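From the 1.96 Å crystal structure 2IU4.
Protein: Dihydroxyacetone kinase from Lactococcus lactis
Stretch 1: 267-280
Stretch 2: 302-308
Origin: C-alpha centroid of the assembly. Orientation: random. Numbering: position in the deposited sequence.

Stretch 1 (267-280) ELYSFQYDVMRLLE
Stretch 2 (302-308) GISLTLC

Residues 267-280 form a continuous helix and residues 302-308 a strand; both elements extend beyond these limits. The helix lies across one side of the strand. Their N-to-C directions diverge by 38° (signed crossing angle -38°), and the axes approach to 10.3 Å. Helix phi/psi values cluster near -64/-42, with i to i-4 hydrogen bonds such as Phe271 N to Glu267 O (2.8 Å) and Val275 N to Phe271 O (2.9 Å). The strand is extended; Leu305 has phi/psi -112/136.

The register opens toward the C-terminal ends. CA-CA distances are 7.7 Å for Leu268-Ile303, 8.8 Å for Val275-Leu305 and 10.4 Å for Leu279-Leu307. Strand alternation points the CA-to-CB bonds of Ile303, Leu305 and Leu307 toward the helix, while that of Ser304 points away.

Ile303 is the most covered residue. Its rotamer is m, t (-59°, -175°). Its CD1 methyl faces the pi cloud over one face of the Phe271 ring, 3.9 Å from the centroid and 26° off the normal, a CH-pi contact. Ile303 CD1 is 3.6 Å from Phe271 CG. Leu268 CD2 lies 3.8 Å from both CG1 and CD1 of Ile303. Leu268 (m, t) starts sideways, but its end comes nearer the strand.

Leu305 (m, t) continues the row. Its CD2 sits at the edge of the Phe271 ring, 4.1 Å from Phe271 CE2. Its CD1 packs 3.6 Å from Val275 CG2; Val275 is t (170°). The two methyls share both neighbours. Phe271, with chi1 -162° (t) and chi2 69°, thus touches both Ile303 and Leu305.

At the wider end, Leu279 CD1 meets Leu307 CD2 at 4.0 Å; both leucines are m, t. No hydrogen bond crosses between the stretches. These aliphatic side chains have no polar group to bond, so they meet by van der Waals contact. The stretches bury 340 Å², both sides summed.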

# COMPACT_ATOMS: atom_id res chain seq x y z
N GLU B 267 -10.95 -5.62 -4.38
CA GLU B 267 -11.91 -4.76 -5.06
C GLU B 267 -11.24 -3.83 -6.06
O GLU B 267 -11.75 -3.64 -7.18
CB GLU B 267 -12.69 -3.92 -4.06
CG GLU B 267 -13.60 -4.76 -3.18
CD GLU B 267 -14.27 -3.92 -2.09
OE1 GLU B 267 -13.56 -3.45 -1.18
OE2 GLU B 267 -15.51 -3.72 -2.15
N LEU B 268 -10.11 -3.24 -5.67
CA LEU B 268 -9.43 -2.31 -6.55
C LEU B 268 -8.92 -2.92 -7.84
O LEU B 268 -9.13 -2.34 -8.91
CB LEU B 268 -8.30 -1.56 -5.84
CG LEU B 268 -8.70 -0.58 -4.73
CD1 LEU B 268 -7.42 -0.00 -4.13
CD2 LEU B 268 -9.61 0.53 -5.29
N TYR B 269 -8.23 -4.07 -7.76
CA TYR B 269 -7.76 -4.72 -8.98
C TYR B 269 -8.89 -5.33 -9.82
O TYR B 269 -8.81 -5.34 -11.04
CB TYR B 269 -6.72 -5.82 -8.66
CG TYR B 269 -5.36 -5.21 -8.34
CD1 TYR B 269 -4.89 -5.21 -7.04
CD2 TYR B 269 -4.57 -4.62 -9.32
CE1 TYR B 269 -3.65 -4.65 -6.70
CE2 TYR B 269 -3.32 -4.06 -8.99
CZ TYR B 269 -2.87 -4.07 -7.68
OH TYR B 269 -1.65 -3.52 -7.31
N SER B 270 -9.91 -5.87 -9.18
CA SER B 270 -11.09 -6.33 -9.93
C SER B 270 -11.72 -5.15 -10.67
O SER B 270 -12.12 -5.28 -11.82
CB SER B 270 -12.13 -6.92 -8.97
OG SER B 270 -11.58 -8.00 -8.21
N PHE B 271 -11.83 -4.00 -9.99
CA PHE B 271 -12.40 -2.79 -10.61
C PHE B 271 -11.50 -2.30 -11.75
O PHE B 271 -11.99 -1.96 -12.83
CB PHE B 271 -12.55 -1.65 -9.59
CG PHE B 271 -13.51 -0.55 -10.01
CD1 PHE B 271 -14.88 -0.80 -10.08
CD2 PHE B 271 -13.06 0.71 -10.34
CE1 PHE B 271 -15.77 0.19 -10.45
CE2 PHE B 271 -13.97 1.73 -10.73
CZ PHE B 271 -15.33 1.45 -10.77
N GLN B 272 -10.19 -2.28 -11.51
CA GLN B 272 -9.23 -1.92 -12.56
C GLN B 272 -9.44 -2.77 -13.80
O GLN B 272 -9.41 -2.26 -14.91
CB GLN B 272 -7.77 -2.12 -12.12
CG GLN B 272 -6.77 -1.54 -13.15
CD GLN B 272 -6.03 -2.59 -13.95
OE1 GLN B 272 -4.99 -2.30 -14.54
NE2 GLN B 272 -6.56 -3.79 -14.02
N TYR B 273 -9.62 -4.07 -13.62
CA TYR B 273 -9.89 -4.97 -14.76
C TYR B 273 -11.18 -4.58 -15.50
O TYR B 273 -11.22 -4.50 -16.73
CB TYR B 273 -9.98 -6.43 -14.29
CG TYR B 273 -10.32 -7.36 -15.43
CD1 TYR B 273 -9.35 -7.70 -16.39
CD2 TYR B 273 -11.59 -7.87 -15.57
CE1 TYR B 273 -9.67 -8.54 -17.46
CE2 TYR B 273 -11.91 -8.71 -16.63
CZ TYR B 273 -10.95 -9.04 -17.56
OH TYR B 273 -11.28 -9.86 -18.60
N ASP B 274 -12.26 -4.35 -14.75
CA ASP B 274 -13.52 -3.97 -15.42
C ASP B 274 -13.34 -2.68 -16.20
O ASP B 274 -13.82 -2.54 -17.33
CB ASP B 274 -14.67 -3.76 -14.43
CG ASP B 274 -15.06 -5.02 -13.70
OD1 ASP B 274 -14.99 -6.12 -14.29
OD2 ASP B 274 -15.45 -4.89 -12.52
N VAL B 275 -12.65 -1.71 -15.60
CA VAL B 275 -12.40 -0.44 -16.27
C VAL B 275 -11.49 -0.57 -17.49
O VAL B 275 -11.75 0.03 -18.54
CB VAL B 275 -11.79 0.57 -15.28
CG1 VAL B 275 -11.29 1.81 -16.02
CG2 VAL B 275 -12.84 0.92 -14.21
N MET B 276 -10.43 -1.36 -17.37
CA MET B 276 -9.51 -1.58 -18.48
C MET B 276 -10.24 -2.25 -19.64
O MET B 276 -10.01 -1.93 -20.80
CB MET B 276 -8.36 -2.48 -18.02
CG MET B 276 -7.41 -1.78 -17.06
SD MET B 276 -6.34 -0.67 -17.99
CE MET B 276 -4.96 -1.76 -18.30
N ARG B 277 -11.12 -3.19 -19.34
CA ARG B 277 -11.88 -3.81 -20.45
C ARG B 277 -12.78 -2.78 -21.14
O ARG B 277 -12.93 -2.79 -22.37
CB ARG B 277 -12.65 -5.03 -19.93
CG ARG B 277 -11.74 -6.26 -19.84
CD ARG B 277 -11.75 -7.00 -21.22
NE ARG B 277 -11.59 -8.44 -21.08
CZ ARG B 277 -11.70 -9.33 -22.06
NH1 ARG B 277 -11.98 -8.95 -23.31
NH2 ARG B 277 -11.53 -10.62 -21.80
N LEU B 278 -13.37 -1.87 -20.37
CA LEU B 278 -14.24 -0.86 -21.00
C LEU B 278 -13.39 0.09 -21.85
O LEU B 278 -13.77 0.48 -22.94
CB LEU B 278 -14.99 -0.05 -19.93
CG LEU B 278 -16.06 -0.80 -19.13
CD1 LEU B 278 -16.57 0.04 -17.97
CD2 LEU B 278 -17.19 -1.34 -20.01
N LEU B 279 -12.24 0.48 -21.35
CA LEU B 279 -11.41 1.42 -22.10
C LEU B 279 -10.86 0.73 -23.34
O LEU B 279 -10.66 1.37 -24.38
CB LEU B 279 -10.27 1.96 -21.22
CG LEU B 279 -10.71 2.69 -19.95
CD1 LEU B 279 -9.50 3.06 -19.08
CD2 LEU B 279 -11.48 3.94 -20.33
N GLU B 280 -10.63 -0.57 -23.25
CA GLU B 280 -10.33 -1.37 -24.44
C GLU B 280 -11.45 -1.34 -25.48
O GLU B 280 -11.19 -1.17 -26.68
CB GLU B 280 -10.08 -2.84 -24.08
CG GLU B 280 -8.72 -3.12 -23.45
CD GLU B 280 -8.55 -4.59 -23.03
OE1 GLU B 280 -7.88 -4.84 -22.00
OE2 GLU B 280 -9.09 -5.49 -23.72
N GLY B 302 -14.30 3.74 -1.41
CA GLY B 302 -14.55 4.53 -2.60
C GLY B 302 -13.43 4.31 -3.59
O GLY B 302 -12.42 3.75 -3.22
N ILE B 303 -13.65 4.75 -4.82
CA ILE B 303 -12.63 4.61 -5.84
C ILE B 303 -12.70 5.86 -6.68
O ILE B 303 -13.78 6.38 -6.93
CB ILE B 303 -12.93 3.38 -6.76
CG1 ILE B 303 -12.99 2.10 -5.93
CG2 ILE B 303 -11.88 3.26 -7.86
CD1 ILE B 303 -13.16 0.82 -6.74
N SER B 304 -11.53 6.36 -7.09
CA SER B 304 -11.47 7.35 -8.14
C SER B 304 -10.65 6.79 -9.29
O SER B 304 -9.69 6.01 -9.09
CB SER B 304 -10.92 8.70 -7.64
OG SER B 304 -9.52 8.66 -7.39
N LEU B 305 -11.03 7.17 -10.50
CA LEU B 305 -10.28 6.82 -11.72
C LEU B 305 -9.70 8.09 -12.25
O LEU B 305 -10.38 9.11 -12.29
CB LEU B 305 -11.23 6.31 -12.81
CG LEU B 305 -11.90 4.98 -12.47
CD1 LEU B 305 -12.81 4.52 -13.63
CD2 LEU B 305 -10.82 3.91 -12.15
N THR B 306 -8.44 8.04 -12.66
CA THR B 306 -7.80 9.20 -13.26
C THR B 306 -7.33 8.75 -14.63
O THR B 306 -6.68 7.71 -14.75
CB THR B 306 -6.57 9.65 -12.44
OG1 THR B 306 -6.99 10.16 -11.16
CG2 THR B 306 -5.85 10.73 -13.20
N LEU B 307 -7.64 9.51 -15.66
CA LEU B 307 -7.01 9.28 -16.95
C LEU B 307 -6.16 10.47 -17.38
O LEU B 307 -6.47 11.61 -17.07
CB LEU B 307 -8.08 9.05 -18.02
CG LEU B 307 -8.76 7.68 -18.05
CD1 LEU B 307 -9.96 7.67 -18.99
CD2 LEU B 307 -7.79 6.59 -18.49
N CYS B 308 -5.09 10.20 -18.13
CA CYS B 308 -4.22 11.27 -18.58
C CYS B 308 -3.64 10.86 -19.93
O CYS B 308 -3.01 9.82 -20.04
CB CYS B 308 -3.15 11.55 -17.52
SG CYS B 308 -1.91 12.79 -18.06